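Local coordinates for protein methyltransferase WBDD (Escherichia coli, PDB 4AZS) that regulates the chain length of the O antigen in Escherichia coli O9a as a bifunctional kinase and methyltransferase, at residues D189-R202 with C264-L276. Residues are numbered along the deposited sequence; the frame is centred on the assembly and turned at random.
Sequences DDPRELIEQCAFYR and CKFFYYDMPHGIL
Tyr201 and Tyr268 lie in an offset stack, planes 19° apart, with Tyr268 OH over the centre of the Tyr201 ring. The other face of Tyr268 takes Phe266 CD1, and Tyr201 O sits in plane at its edge, where Tyr268 OH donates to it over 2.6 Å on a carbonyl lone pair; water 3 donates to the same hydroxyl. Phe200 turns its edge to the face of Phe266, planes at 72°, and Arg202 CG packs on Phe266 CZ at 3.5 Å. Farther along, Pro272 lies over one face of the Arg192 guanidinium, its N offset toward the rim. Arg192 grips Asp190 side-on in a salt bridge, NE to OD1 and NH2 to OD2, while Arg192 NH1 reaches Asp270 OD1 at 3.0 Å from above the carboxylate plane. A bend at chi3 (-69°) turns the guanidinium between the two acids. Water 2 ties Arg192 NH1 to Tyr201 OH and Asp270 O. Asp270 OD2 is hydrogen-bonded to Ser23 OG of the second subunit. His273, poorly ordered, gives a very short, hence doubtful, bond to Glu193. Asp190 OD1, accepting from Arg192 N, closes an Asx turn within a salt-bridge network, and the contact joins strand 200-207, outermost within this chain in the methyltransferase sheet, to the antiparallel sheet of the kinase N-lobe.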
# COMPACT_ATOMS: atom_id res chain seq x y z
N ASP A 189 0.53 -16.53 -27.11
CA ASP A 189 1.34 -16.12 -28.22
C ASP A 189 0.89 -16.73 -29.53
O ASP A 189 0.94 -16.11 -30.58
CB ASP A 189 2.78 -16.54 -27.94
CG ASP A 189 3.78 -15.56 -28.51
OD1 ASP A 189 3.43 -14.90 -29.52
OD2 ASP A 189 4.89 -15.45 -27.94
N ASP A 190 0.45 -17.98 -29.47
CA ASP A 190 0.01 -18.71 -30.63
C ASP A 190 -1.16 -19.61 -30.23
O ASP A 190 -1.09 -20.27 -29.17
CB ASP A 190 1.15 -19.57 -31.09
CG ASP A 190 0.87 -20.23 -32.44
OD1 ASP A 190 -0.04 -21.10 -32.58
OD2 ASP A 190 1.58 -19.82 -33.37
N PRO A 191 -2.20 -19.66 -31.05
CA PRO A 191 -3.36 -20.43 -30.67
C PRO A 191 -3.08 -21.93 -30.48
O PRO A 191 -3.79 -22.62 -29.75
CB PRO A 191 -4.35 -20.20 -31.83
CG PRO A 191 -3.52 -19.78 -32.97
CD PRO A 191 -2.36 -19.04 -32.39
N ARG A 192 -2.07 -22.44 -31.17
CA ARG A 192 -1.67 -23.82 -30.97
C ARG A 192 -1.23 -24.18 -29.54
O ARG A 192 -1.30 -25.33 -29.17
CB ARG A 192 -0.59 -24.19 -31.95
CG ARG A 192 -1.20 -24.43 -33.30
CD ARG A 192 -0.11 -24.53 -34.32
NE ARG A 192 0.50 -23.23 -34.51
CZ ARG A 192 1.41 -22.97 -35.44
NH1 ARG A 192 1.82 -23.92 -36.27
NH2 ARG A 192 1.93 -21.75 -35.54
N GLU A 193 -0.87 -23.20 -28.73
CA GLU A 193 -0.59 -23.49 -27.31
C GLU A 193 -1.79 -24.01 -26.54
O GLU A 193 -1.64 -24.61 -25.47
CB GLU A 193 -0.12 -22.25 -26.60
CG GLU A 193 1.28 -21.83 -27.00
CD GLU A 193 1.62 -20.46 -26.41
OE1 GLU A 193 1.39 -20.24 -25.18
OE2 GLU A 193 2.07 -19.59 -27.19
N LEU A 194 -3.00 -23.76 -27.04
CA LEU A 194 -4.16 -24.28 -26.35
C LEU A 194 -4.41 -25.75 -26.70
O LEU A 194 -5.24 -26.41 -26.05
CB LEU A 194 -5.41 -23.47 -26.75
CG LEU A 194 -5.39 -21.97 -26.45
CD1 LEU A 194 -6.65 -21.26 -26.95
CD2 LEU A 194 -5.24 -21.79 -24.95
N ILE A 195 -3.78 -26.25 -27.77
CA ILE A 195 -4.12 -27.59 -28.28
C ILE A 195 -2.98 -28.57 -28.47
O ILE A 195 -3.23 -29.71 -28.73
CB ILE A 195 -4.91 -27.53 -29.62
CG1 ILE A 195 -4.18 -26.72 -30.66
CG2 ILE A 195 -6.31 -26.97 -29.39
CD1 ILE A 195 -4.78 -26.84 -32.03
N GLU A 196 -1.74 -28.11 -28.39
CA GLU A 196 -0.59 -28.91 -28.75
C GLU A 196 -0.37 -30.05 -27.73
O GLU A 196 0.27 -31.02 -28.04
CB GLU A 196 0.65 -28.03 -28.86
CG GLU A 196 1.22 -27.61 -27.52
CD GLU A 196 2.21 -26.45 -27.64
OE1 GLU A 196 2.52 -26.04 -28.78
OE2 GLU A 196 2.66 -25.93 -26.58
N GLN A 197 -0.95 -29.95 -26.54
CA GLN A 197 -1.02 -31.09 -25.61
C GLN A 197 -1.93 -32.20 -26.12
O GLN A 197 -1.79 -33.34 -25.66
CB GLN A 197 -1.48 -30.68 -24.20
CG GLN A 197 -2.98 -30.40 -24.04
CD GLN A 197 -3.43 -29.13 -24.75
OE1 GLN A 197 -2.60 -28.43 -25.36
NE2 GLN A 197 -4.74 -28.80 -24.68
N CYS A 198 -2.84 -31.91 -27.06
CA CYS A 198 -3.66 -32.97 -27.66
C CYS A 198 -2.85 -33.74 -28.68
O CYS A 198 -1.85 -33.26 -29.20
CB CYS A 198 -4.89 -32.37 -28.28
SG CYS A 198 -5.99 -31.60 -27.04
N ALA A 199 -3.25 -34.97 -28.96
CA ALA A 199 -2.41 -35.88 -29.71
C ALA A 199 -2.29 -35.52 -31.16
O ALA A 199 -1.19 -35.45 -31.69
CB ALA A 199 -2.97 -37.31 -29.60
N PHE A 200 -3.42 -35.38 -31.80
CA PHE A 200 -3.49 -35.07 -33.22
C PHE A 200 -4.15 -33.70 -33.47
O PHE A 200 -5.24 -33.44 -32.95
CB PHE A 200 -4.35 -36.13 -33.95
CG PHE A 200 -4.45 -35.91 -35.44
CD1 PHE A 200 -3.48 -36.40 -36.30
CD2 PHE A 200 -5.51 -35.24 -35.99
CE1 PHE A 200 -3.57 -36.20 -37.66
CE2 PHE A 200 -5.63 -35.06 -37.37
CZ PHE A 200 -4.65 -35.52 -38.20
N TYR A 201 -3.49 -32.82 -34.21
CA TYR A 201 -4.14 -31.60 -34.69
C TYR A 201 -3.64 -31.16 -36.07
O TYR A 201 -2.44 -31.33 -36.39
CB TYR A 201 -4.02 -30.42 -33.67
CG TYR A 201 -2.66 -29.77 -33.61
CD1 TYR A 201 -2.34 -28.75 -34.45
CD2 TYR A 201 -1.68 -30.20 -32.73
CE1 TYR A 201 -1.11 -28.16 -34.43
CE2 TYR A 201 -0.40 -29.61 -32.69
CZ TYR A 201 -0.14 -28.59 -33.56
OH TYR A 201 1.06 -27.93 -33.61
N ARG A 202 -4.52 -30.48 -36.81
CA ARG A 202 -4.25 -30.06 -38.20
C ARG A 202 -5.03 -28.76 -38.38
O ARG A 202 -6.24 -28.75 -38.12
CB ARG A 202 -4.98 -31.05 -39.18
CG ARG A 202 -4.24 -32.11 -39.94
CD ARG A 202 -5.23 -33.05 -40.67
NE ARG A 202 -5.85 -32.33 -41.73
CZ ARG A 202 -7.01 -32.59 -42.31
NH1 ARG A 202 -7.82 -33.59 -42.00
NH2 ARG A 202 -7.36 -31.77 -43.25
N CYS A 264 1.56 -43.69 -38.62
CA CYS A 264 1.36 -42.43 -39.35
C CYS A 264 2.42 -41.50 -38.83
O CYS A 264 2.53 -41.31 -37.59
CB CYS A 264 0.01 -41.83 -39.06
SG CYS A 264 -0.17 -40.18 -39.78
N LYS A 265 3.23 -40.98 -39.74
CA LYS A 265 4.29 -40.02 -39.42
C LYS A 265 3.72 -38.69 -39.79
O LYS A 265 3.37 -38.48 -40.96
CB LYS A 265 5.52 -40.20 -40.30
CG LYS A 265 6.48 -41.29 -39.92
CD LYS A 265 7.81 -41.18 -40.69
CE LYS A 265 8.46 -42.56 -40.89
NZ LYS A 265 9.92 -42.63 -41.21
N PHE A 266 3.68 -37.76 -38.86
CA PHE A 266 3.08 -36.46 -39.11
C PHE A 266 4.12 -35.39 -38.82
O PHE A 266 4.52 -35.23 -37.67
CB PHE A 266 1.84 -36.25 -38.22
CG PHE A 266 0.87 -35.24 -38.75
CD1 PHE A 266 1.01 -33.91 -38.47
CD2 PHE A 266 -0.17 -35.63 -39.54
CE1 PHE A 266 0.12 -32.97 -38.97
CE2 PHE A 266 -1.07 -34.73 -40.04
CZ PHE A 266 -0.95 -33.39 -39.76
N PHE A 267 4.57 -34.68 -39.85
CA PHE A 267 5.57 -33.60 -39.72
C PHE A 267 4.95 -32.21 -39.86
O PHE A 267 4.26 -31.93 -40.83
CB PHE A 267 6.62 -33.74 -40.81
CG PHE A 267 7.61 -34.88 -40.61
CD1 PHE A 267 7.41 -35.88 -39.64
CD2 PHE A 267 8.75 -34.95 -41.42
CE1 PHE A 267 8.33 -36.91 -39.49
CE2 PHE A 267 9.66 -35.98 -41.27
CZ PHE A 267 9.45 -36.97 -40.31
N TYR A 268 5.21 -31.34 -38.90
CA TYR A 268 4.84 -29.96 -39.00
C TYR A 268 5.98 -29.22 -39.71
O TYR A 268 7.14 -29.37 -39.37
CB TYR A 268 4.59 -29.40 -37.60
CG TYR A 268 3.35 -30.01 -37.00
CD1 TYR A 268 2.10 -29.61 -37.42
CD2 TYR A 268 3.43 -31.01 -36.05
CE1 TYR A 268 0.94 -30.17 -36.87
CE2 TYR A 268 2.28 -31.57 -35.49
CZ TYR A 268 1.04 -31.13 -35.90
OH TYR A 268 -0.11 -31.71 -35.39
N TYR A 269 5.62 -28.49 -40.76
CA TYR A 269 6.51 -27.56 -41.44
C TYR A 269 6.35 -26.19 -40.79
O TYR A 269 7.27 -25.40 -40.72
CB TYR A 269 6.11 -27.47 -42.90
CG TYR A 269 6.04 -28.75 -43.63
CD1 TYR A 269 6.77 -29.83 -43.22
CD2 TYR A 269 5.26 -28.89 -44.78
CE1 TYR A 269 6.73 -31.01 -43.89
CE2 TYR A 269 5.25 -30.09 -45.49
CZ TYR A 269 5.98 -31.14 -45.04
OH TYR A 269 6.01 -32.36 -45.67
N ASP A 270 5.12 -25.89 -40.38
CA ASP A 270 4.73 -24.61 -39.77
C ASP A 270 4.56 -24.95 -38.28
O ASP A 270 3.71 -25.83 -37.93
CB ASP A 270 3.41 -24.17 -40.42
CG ASP A 270 2.76 -22.95 -39.76
OD1 ASP A 270 3.18 -22.56 -38.63
OD2 ASP A 270 1.83 -22.39 -40.42
N MET A 271 5.41 -24.35 -37.43
CA MET A 271 5.39 -24.59 -35.97
C MET A 271 5.25 -23.27 -35.24
O MET A 271 5.61 -22.25 -35.80
CB MET A 271 6.65 -25.28 -35.51
CG MET A 271 6.63 -26.78 -35.73
SD MET A 271 5.56 -27.73 -34.61
CE MET A 271 6.61 -27.81 -33.16
N PRO A 272 4.73 -23.27 -33.99
CA PRO A 272 4.62 -22.00 -33.29
C PRO A 272 5.96 -21.50 -32.77
O PRO A 272 6.94 -22.24 -32.79
CB PRO A 272 3.69 -22.31 -32.11
CG PRO A 272 3.82 -23.78 -31.87
CD PRO A 272 4.09 -24.38 -33.23
N HIS A 273 5.98 -20.24 -32.33
CA HIS A 273 7.08 -19.68 -31.54
C HIS A 273 8.35 -19.65 -32.33
O HIS A 273 8.31 -19.43 -33.54
CB HIS A 273 7.24 -20.45 -30.22
CG HIS A 273 5.93 -20.65 -29.48
ND1 HIS A 273 5.33 -21.86 -29.35
CD2 HIS A 273 5.08 -19.72 -28.86
CE1 HIS A 273 4.18 -21.72 -28.67
NE2 HIS A 273 4.03 -20.40 -28.37
N GLY A 274 9.48 -19.87 -31.69
CA GLY A 274 10.74 -19.84 -32.41
C GLY A 274 10.89 -21.11 -33.21
O GLY A 274 11.62 -21.15 -34.19
N ILE A 275 10.11 -22.12 -32.84
CA ILE A 275 10.59 -23.50 -32.79
C ILE A 275 11.43 -23.94 -34.01
O ILE A 275 12.53 -24.44 -33.83
CB ILE A 275 9.45 -24.48 -32.45
CG1 ILE A 275 8.86 -24.13 -31.07
CG2 ILE A 275 9.96 -25.92 -32.44
CD1 ILE A 275 7.46 -24.69 -30.81
N LEU A 276 10.91 -23.77 -35.22
CA LEU A 276 11.66 -24.12 -36.43
C LEU A 276 12.19 -22.88 -37.13
O LEU A 276 11.43 -22.00 -37.48
CB LEU A 276 10.80 -24.92 -37.42
CG LEU A 276 10.18 -26.26 -36.98
CD1 LEU A 276 9.41 -26.94 -38.11
CD2 LEU A 276 11.23 -27.21 -36.44
O HOH W 1 3.74 -18.43 -33.30
O HOH W 2 1.78 -26.52 -36.09
O HOH W 3 -1.14 -34.19 -35.56